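Local coordinates for D-isomer specific 2-hydroxyacid dehydrogenase family protein (Aeromonas salmonicida subsp. salmonicida, PDB 3HG7) that probably acts as an NAD-dependent oxidoreductase of the D-isomer specific 2-hydroxyacid dehydrogenase family, at residues Ala65-Ala76 against Arg87-Val95. The protein carries 1 engineered substitution. Residues are numbered along the deposited sequence; the frame is centred on the assembly and turned at random.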
ATOM      1  N   ALA A  65       6.330   5.864 -26.571  1.00  8.45           N
ATOM      2  CA  ALA A  65       7.596   5.902 -25.841  1.00  7.85           C
ATOM      3  C   ALA A  65       8.651   5.007 -26.518  1.00  9.43           C
ATOM      4  O   ALA A  65       9.163   4.052 -25.915  1.00 10.28           O
ATOM      5  CB  ALA A  65       7.398   5.533 -24.326  1.00  7.22           C
ATOM      6  N   ASN A  66       8.964   5.341 -27.774  1.00  8.98           N
ATOM      7  CA  ASN A  66       9.797   4.460 -28.595  1.00 10.59           C
ATOM      8  C   ASN A  66      11.317   4.572 -28.393  1.00 12.40           C
ATOM      9  O   ASN A  66      12.096   3.854 -29.054  1.00 13.68           O
ATOM     10  CB  ASN A  66       9.385   4.586 -30.055  1.00 10.84           C
ATOM     11  CG  ASN A  66       7.985   4.059 -30.285  1.00 16.15           C
ATOM     12  OD1 ASN A  66       7.680   2.917 -29.943  1.00 10.67           O
ATOM     13  ND2 ASN A  66       7.124   4.889 -30.854  1.00 10.70           N
ATOM     14  N   LYS A  67      11.727   5.445 -27.474  1.00 11.08           N
ATOM     15  CA  LYS A  67      13.122   5.489 -27.028  1.00 10.37           C
ATOM     16  C   LYS A  67      13.253   5.012 -25.585  1.00  9.80           C
ATOM     17  O   LYS A  67      14.346   5.047 -24.996  1.00  9.85           O
ATOM     18  CB  LYS A  67      13.640   6.907 -27.137  1.00 11.87           C
ATOM     19  CG  LYS A  67      13.958   7.323 -28.582  1.00 17.58           C
ATOM     20  CD  LYS A  67      14.517   8.725 -28.534  1.00 15.76           C
ATOM     21  CE  LYS A  67      15.039   9.246 -29.873  1.00 21.08           C
ATOM     22  NZ  LYS A  67      15.929  10.394 -29.450  1.00 20.11           N
ATOM     23  N   LEU A  68      12.144   4.580 -25.002  1.00  9.68           N
ATOM     24  CA  LEU A  68      12.138   4.277 -23.570  1.00  9.87           C
ATOM     25  C   LEU A  68      12.899   2.992 -23.220  1.00 10.87           C
ATOM     26  O   LEU A  68      12.625   1.942 -23.809  1.00 12.05           O
ATOM     27  CB  LEU A  68      10.695   4.179 -23.051  1.00 10.08           C
ATOM     28  CG  LEU A  68      10.550   3.871 -21.549  1.00 10.77           C
ATOM     29  CD1 LEU A  68      11.101   5.022 -20.706  1.00  8.98           C
ATOM     30  CD2 LEU A  68       9.114   3.624 -21.191  1.00  9.53           C
ATOM     31  N   SER A  69      13.842   3.124 -22.287  1.00  8.62           N
ATOM     32  CA  SER A  69      14.703   2.072 -21.769  1.00  9.01           C
ATOM     33  C   SER A  69      14.372   1.690 -20.334  1.00  8.61           C
ATOM     34  O   SER A  69      14.475   0.502 -19.934  1.00  8.94           O
ATOM     35  CB  SER A  69      16.150   2.588 -21.797  1.00  8.73           C
ATOM     36  OG  SER A  69      16.583   2.614 -23.146  1.00 25.90           O
ATOM     37  N   TRP A  70      14.053   2.709 -19.535  1.00  8.74           N
ATOM     38  CA  TRP A  70      13.760   2.525 -18.100  1.00  8.75           C
ATOM     39  C   TRP A  70      12.676   3.498 -17.580  1.00  9.82           C
ATOM     40  O   TRP A  70      12.750   4.719 -17.742  1.00  9.13           O
ATOM     41  CB  TRP A  70      15.037   2.615 -17.270  1.00  9.14           C
ATOM     42  CG  TRP A  70      14.815   2.683 -15.805  1.00 10.82           C
ATOM     43  CD1 TRP A  70      13.939   1.933 -15.051  1.00  9.19           C
ATOM     44  CD2 TRP A  70      15.456   3.580 -14.902  1.00  9.11           C
ATOM     45  NE1 TRP A  70      14.010   2.320 -13.747  1.00  9.21           N
ATOM     46  CE2 TRP A  70      14.920   3.340 -13.629  1.00 10.15           C
ATOM     47  CE3 TRP A  70      16.413   4.591 -15.059  1.00 10.96           C
ATOM     48  CZ2 TRP A  70      15.313   4.075 -12.494  1.00  9.81           C
ATOM     49  CZ3 TRP A  70      16.812   5.311 -13.941  1.00  9.17           C
ATOM     50  CH2 TRP A  70      16.268   5.040 -12.667  1.00 12.12           C
ATOM     51  N   PHE A  71      11.659   2.906 -16.969  1.00  9.95           N
ATOM     52  CA  PHE A  71      10.522   3.642 -16.365  1.00 10.45           C
ATOM     53  C   PHE A  71      10.557   3.342 -14.874  1.00  9.94           C
ATOM     54  O   PHE A  71      10.406   2.195 -14.445  1.00 11.62           O
ATOM     55  CB  PHE A  71       9.238   3.101 -16.994  1.00 11.43           C
ATOM     56  CG  PHE A  71       7.950   3.713 -16.481  1.00 11.11           C
ATOM     57  CD1 PHE A  71       7.925   4.636 -15.453  1.00 12.93           C
ATOM     58  CD2 PHE A  71       6.750   3.267 -17.009  1.00 13.27           C
ATOM     59  CE1 PHE A  71       6.677   5.150 -14.960  1.00 11.80           C
ATOM     60  CE2 PHE A  71       5.526   3.767 -16.538  1.00 11.94           C
ATOM     61  CZ  PHE A  71       5.514   4.703 -15.501  1.00 13.21           C
ATOM     62  N   GLN A  72      10.810   4.375 -14.092  1.00 10.22           N
ATOM     63  CA  GLN A  72      10.684   4.315 -12.640  1.00  9.43           C
ATOM     64  C   GLN A  72       9.274   4.790 -12.272  1.00 10.09           C
ATOM     65  O   GLN A  72       8.957   5.993 -12.430  1.00  9.64           O
ATOM     66  CB  GLN A  72      11.694   5.232 -11.967  1.00  9.55           C
ATOM     67  CG  GLN A  72      11.539   5.312 -10.420  1.00 12.35           C
ATOM     68  CD  GLN A  72      11.859   4.003  -9.743  1.00 12.10           C
ATOM     69  OE1 GLN A  72      12.974   3.455  -9.889  1.00 12.70           O
ATOM     70  NE2 GLN A  72      10.879   3.467  -9.001  1.00 12.53           N
ATOM     71  N   SER A  73       8.449   3.853 -11.819  1.00 11.56           N
ATOM     72  CA  SER A  73       7.120   4.182 -11.249  1.00 13.34           C
ATOM     73  C   SER A  73       7.271   4.878  -9.895  1.00 13.25           C
ATOM     74  O   SER A  73       8.163   4.560  -9.121  1.00 13.86           O
ATOM     75  CB  SER A  73       6.250   2.930 -11.093  1.00 14.20           C
ATOM     76  OG  SER A  73       5.059   3.230 -10.347  1.00 13.25           O
ATOM     77  N   THR A  74       6.397   5.845  -9.612  1.00 13.33           N
ATOM     78  CA  THR A  74       6.439   6.547  -8.323  1.00 14.46           C
ATOM     79  C   THR A  74       5.564   5.813  -7.337  1.00 14.38           C
ATOM     80  O   THR A  74       5.496   6.176  -6.157  1.00 14.96           O
ATOM     81  CB  THR A  74       5.871   8.018  -8.452  1.00 15.79           C
ATOM     82  OG1 THR A  74       4.568   7.970  -9.047  1.00 15.11           O
ATOM     83  CG2 THR A  74       6.760   8.860  -9.298  1.00 15.55           C
ATOM     84  N   TYR A  75       4.880   4.786  -7.815  1.00 14.69           N
ATOM     85  CA  TYR A  75       3.970   4.017  -6.969  1.00 16.52           C
ATOM     86  C   TYR A  75       4.462   2.594  -6.835  1.00 15.15           C
ATOM     87  O   TYR A  75       5.126   2.025  -7.724  1.00 13.96           O
ATOM     88  CB  TYR A  75       2.574   3.944  -7.595  1.00 19.46           C
ATOM     89  CG  TYR A  75       1.714   5.152  -7.499  1.00 28.05           C
ATOM     90  CD1 TYR A  75       2.064   6.225  -6.686  1.00 20.95           C
ATOM     91  CD2 TYR A  75       0.504   5.211  -8.206  1.00 21.11           C
ATOM     92  CE1 TYR A  75       1.224   7.338  -6.567  1.00 28.93           C
ATOM     93  CE2 TYR A  75      -0.332   6.322  -8.094  1.00 28.25           C
ATOM     94  CZ  TYR A  75       0.041   7.371  -7.275  1.00 20.92           C
ATOM     95  OH  TYR A  75      -0.764   8.470  -7.132  1.00 28.22           O
ATOM     96  N   ALA A  76       4.090   1.969  -5.724  1.00 15.09           N
ATOM     97  CA  ALA A  76       4.363   0.559  -5.564  1.00 14.63           C
ATOM     98  C   ALA A  76       3.541  -0.263  -6.555  1.00 14.13           C
ATOM     99  O   ALA A  76       4.030  -1.229  -7.116  1.00 14.19           O
ATOM    100  CB  ALA A  76       4.019   0.124  -4.102  1.00 14.86           C
ATOM    101  N   ARG A  87       3.294  -2.558 -24.171  1.00 19.05           N
ATOM    102  CA  ARG A  87       4.657  -2.923 -24.515  1.00 17.68           C
ATOM    103  C   ARG A  87       5.448  -3.408 -23.304  1.00 17.16           C
ATOM    104  O   ARG A  87       5.182  -3.026 -22.164  1.00 15.89           O
ATOM    105  CB  ARG A  87       5.374  -1.729 -25.168  1.00 16.21           C
ATOM    106  CG  ARG A  87       5.788  -0.608 -24.195  1.00 12.69           C
ATOM    107  CD  ARG A  87       6.111   0.694 -24.955  1.00 15.21           C
ATOM    108  NE  ARG A  87       7.168   0.483 -25.945  1.00 13.80           N
ATOM    109  CZ  ARG A  87       7.282   1.148 -27.093  1.00 15.78           C
ATOM    110  NH1 ARG A  87       6.378   2.064 -27.449  1.00 14.04           N
ATOM    111  NH2 ARG A  87       8.284   0.859 -27.921  1.00 14.98           N
ATOM    112  N   ARG A  88       6.444  -4.241 -23.579  1.00 18.40           N
ATOM    113  CA  ARG A  88       7.300  -4.777 -22.535  1.00 19.75           C
ATOM    114  C   ARG A  88       8.781  -4.644 -22.865  1.00 19.13           C
ATOM    115  O   ARG A  88       9.618  -5.326 -22.266  1.00 20.37           O
ATOM    116  CB  ARG A  88       6.917  -6.230 -22.252  1.00 21.51           C
ATOM    117  CG  ARG A  88       5.674  -6.323 -21.398  1.00 25.63           C
ATOM    118  CD  ARG A  88       5.017  -7.675 -21.453  1.00 24.04           C
ATOM    119  NE  ARG A  88       3.904  -7.731 -20.497  1.00 25.75           N
ATOM    120  CZ  ARG A  88       3.230  -8.834 -20.194  1.00 24.97           C
ATOM    121  NH1 ARG A  88       2.231  -8.785 -19.323  1.00 25.78           N
ATOM    122  NH2 ARG A  88       3.553  -9.983 -20.770  1.00 26.12           N
ATOM    123  N   ASP A  89       9.111  -3.743 -23.787  1.00 17.12           N
ATOM    124  CA  ASP A  89      10.472  -3.635 -24.308  1.00 16.18           C
ATOM    125  C   ASP A  89      11.277  -2.549 -23.589  1.00 15.13           C
ATOM    126  O   ASP A  89      11.981  -1.759 -24.234  1.00 15.23           O
ATOM    127  CB  ASP A  89      10.453  -3.363 -25.828  1.00 16.16           C
ATOM    128  CG  ASP A  89       9.623  -2.133 -26.187  1.00 17.52           C
ATOM    129  OD1 ASP A  89       9.015  -1.525 -25.274  1.00 15.45           O
ATOM    130  OD2 ASP A  89       9.576  -1.770 -27.373  1.00 16.68           O
ATOM    131  N   TYR A  90      11.132  -2.508 -22.271  1.00 14.04           N
ATOM    132  CA  TYR A  90      11.817  -1.576 -21.383  1.00 12.73           C
ATOM    133  C   TYR A  90      11.887  -2.167 -19.959  1.00 12.13           C
ATOM    134  O   TYR A  90      11.202  -3.161 -19.638  1.00 13.32           O
ATOM    135  CB  TYR A  90      11.105  -0.197 -21.369  1.00 11.18           C
ATOM    136  CG  TYR A  90       9.749  -0.221 -20.682  1.00 13.40           C
ATOM    137  CD1 TYR A  90       8.597  -0.558 -21.381  1.00 10.85           C
ATOM    138  CD2 TYR A  90       9.644   0.035 -19.312  1.00 11.05           C
ATOM    139  CE1 TYR A  90       7.359  -0.622 -20.747  1.00 12.47           C
ATOM    140  CE2 TYR A  90       8.409  -0.001 -18.660  1.00 12.81           C
ATOM    141  CZ  TYR A  90       7.268  -0.332 -19.396  1.00 11.86           C
ATOM    142  OH  TYR A  90       6.039  -0.384 -18.755  1.00 12.99           O
ATOM    143  N   GLN A  91      12.696  -1.557 -19.101  1.00  9.59           N
ATOM    144  CA  GLN A  91      12.801  -1.993 -17.719  1.00 10.87           C
ATOM    145  C   GLN A  91      11.834  -1.179 -16.888  1.00 10.55           C
ATOM    146  O   GLN A  91      11.925   0.045 -16.859  1.00  9.72           O
ATOM    147  CB  GLN A  91      14.198  -1.771 -17.160  1.00 11.79           C
ATOM    148  CG  GLN A  91      15.303  -2.504 -17.914  1.00 15.37           C
ATOM    149  CD  GLN A  91      16.495  -2.742 -17.030  1.00 12.02           C
ATOM    150  OE1 GLN A  91      16.442  -3.559 -16.110  1.00 16.00           O
ATOM    151  NE2 GLN A  91      17.559  -1.994 -17.264  1.00 14.78           N
ATOM    152  N   LEU A  92      10.929  -1.858 -16.205  1.00 11.64           N
ATOM    153  CA  LEU A  92      10.038  -1.171 -15.252  1.00 11.72           C
ATOM    154  C   LEU A  92      10.509  -1.440 -13.822  1.00 10.73           C
ATOM    155  O   LEU A  92      10.736  -2.605 -13.455  1.00 11.60           O
ATOM    156  CB  LEU A  92       8.601  -1.670 -15.424  1.00 12.59           C
ATOM    157  CG  LEU A  92       7.547  -1.155 -14.428  1.00 13.19           C
ATOM    158  CD1 LEU A  92       7.309   0.378 -14.530  1.00 13.25           C
ATOM    159  CD2 LEU A  92       6.292  -1.949 -14.727  1.00 13.15           C
ATOM    160  N   THR A  93      10.658  -0.377 -13.020  1.00  9.97           N
ATOM    161  CA  THR A  93      10.865  -0.531 -11.571  1.00 10.41           C
ATOM    162  C   THR A  93       9.769   0.170 -10.782  1.00 11.56           C
ATOM    163  O   THR A  93       9.216   1.176 -11.221  1.00 11.00           O
ATOM    164  CB  THR A  93      12.216   0.029 -11.117  1.00  8.77           C
ATOM    165  OG1 THR A  93      12.295   1.386 -11.525  1.00 12.25           O
ATOM    166  CG2 THR A  93      13.392  -0.758 -11.745  1.00 11.64           C
ATOM    167  N   ASN A  94       9.455  -0.356  -9.610  1.00 11.97           N
ATOM    168  CA  ASN A  94       8.485   0.318  -8.770  1.00 13.09           C
ATOM    169  C   ASN A  94       9.193   0.867  -7.556  1.00 12.97           C
ATOM    170  O   ASN A  94      10.433   0.905  -7.536  1.00 13.24           O
ATOM    171  CB  ASN A  94       7.345  -0.629  -8.425  1.00 14.57           C
ATOM    172  CG  ASN A  94       7.753  -1.697  -7.428  1.00 18.59           C
ATOM    173  OD1 ASN A  94       8.930  -2.067  -7.335  1.00 15.72           O
ATOM    174  ND2 ASN A  94       6.775  -2.213  -6.680  1.00 15.22           N
ATOM    175  N   VAL A  95       8.415   1.273  -6.543  1.00 12.55           N
ATOM    176  CA  VAL A  95       8.929   1.828  -5.310  1.00 13.36           C
ATOM    177  C   VAL A  95       8.707   0.776  -4.215  1.00 15.31           C
ATOM    178  O   VAL A  95       7.580   0.295  -4.025  1.00 15.57           O
ATOM    179  CB  VAL A  95       8.196   3.217  -4.962  1.00 13.37           C
ATOM    180  CG1 VAL A  95       8.543   3.655  -3.561  1.00 21.94           C
ATOM    181  CG2 VAL A  95       8.628   4.286  -5.932  1.00 22.11           C
TER
HETATM  182  O   HOH W   1      16.848  -0.942 -20.036  1.00 27.54           O
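Strands 70-73 and 91-93 are the last two of the five-stranded parallel sheet in what is probably, as in relatives, the flavodoxin-like partner of the Rossmann-type NAD-binding domain; Trp70, Phe71 and Gln72 pair with Gln91, Leu92 and Thr93. Four backbone bonds join them: Gln91 N to Ser69 O, Phe71 N to Gln91 O, Thr93 N to Phe71 O and Ser73 N to Thr93 O. On one face, the Thr93 hydroxyl links two side chains. Trp70 NE1 donates to Thr93 OG1 at 3.0 Å, in the indole plane and nearly straight (172°). Thr93 OG1 donates to Gln72 OE1 at 2.7 Å, from well above the amide plane. The Gln72 chain bends at chi2 (66°), which turns its amide across toward strand 91-93. Gln72 NE2 donates hydrogen bonds to Asn94 O (3.0 Å) and Ser73 O (2.9 Å); both acceptors lie near the amide plane, which fixes the rotation of the amide. On the other face, Leu92 CD1 lies over one face of the Phe71 ring in a CH-pi contact, and Leu68 CD2 sits 4.1 Å from the Tyr90 ring centroid in a second. At the strands' N-terminal ends, Arg87 NH1 and NH2 grip Asn66 OD1, while NE and NH2 hold the Asp89 carboxylate side-on in a salt bridge. Past their C-terminal ends, Asn94 ND2 donates to Ala76 O (2.9 Å) on an in-plane lone pair. Strand 91-93 is an outer edge, and strand 50-53 flanks 70-73. Helix 286-301 packs on the Trp70 and Gln72 face, with Asn296 ND2 hydrogen-bonded to Gln72 OE1; helix 55-58 meets Phe71.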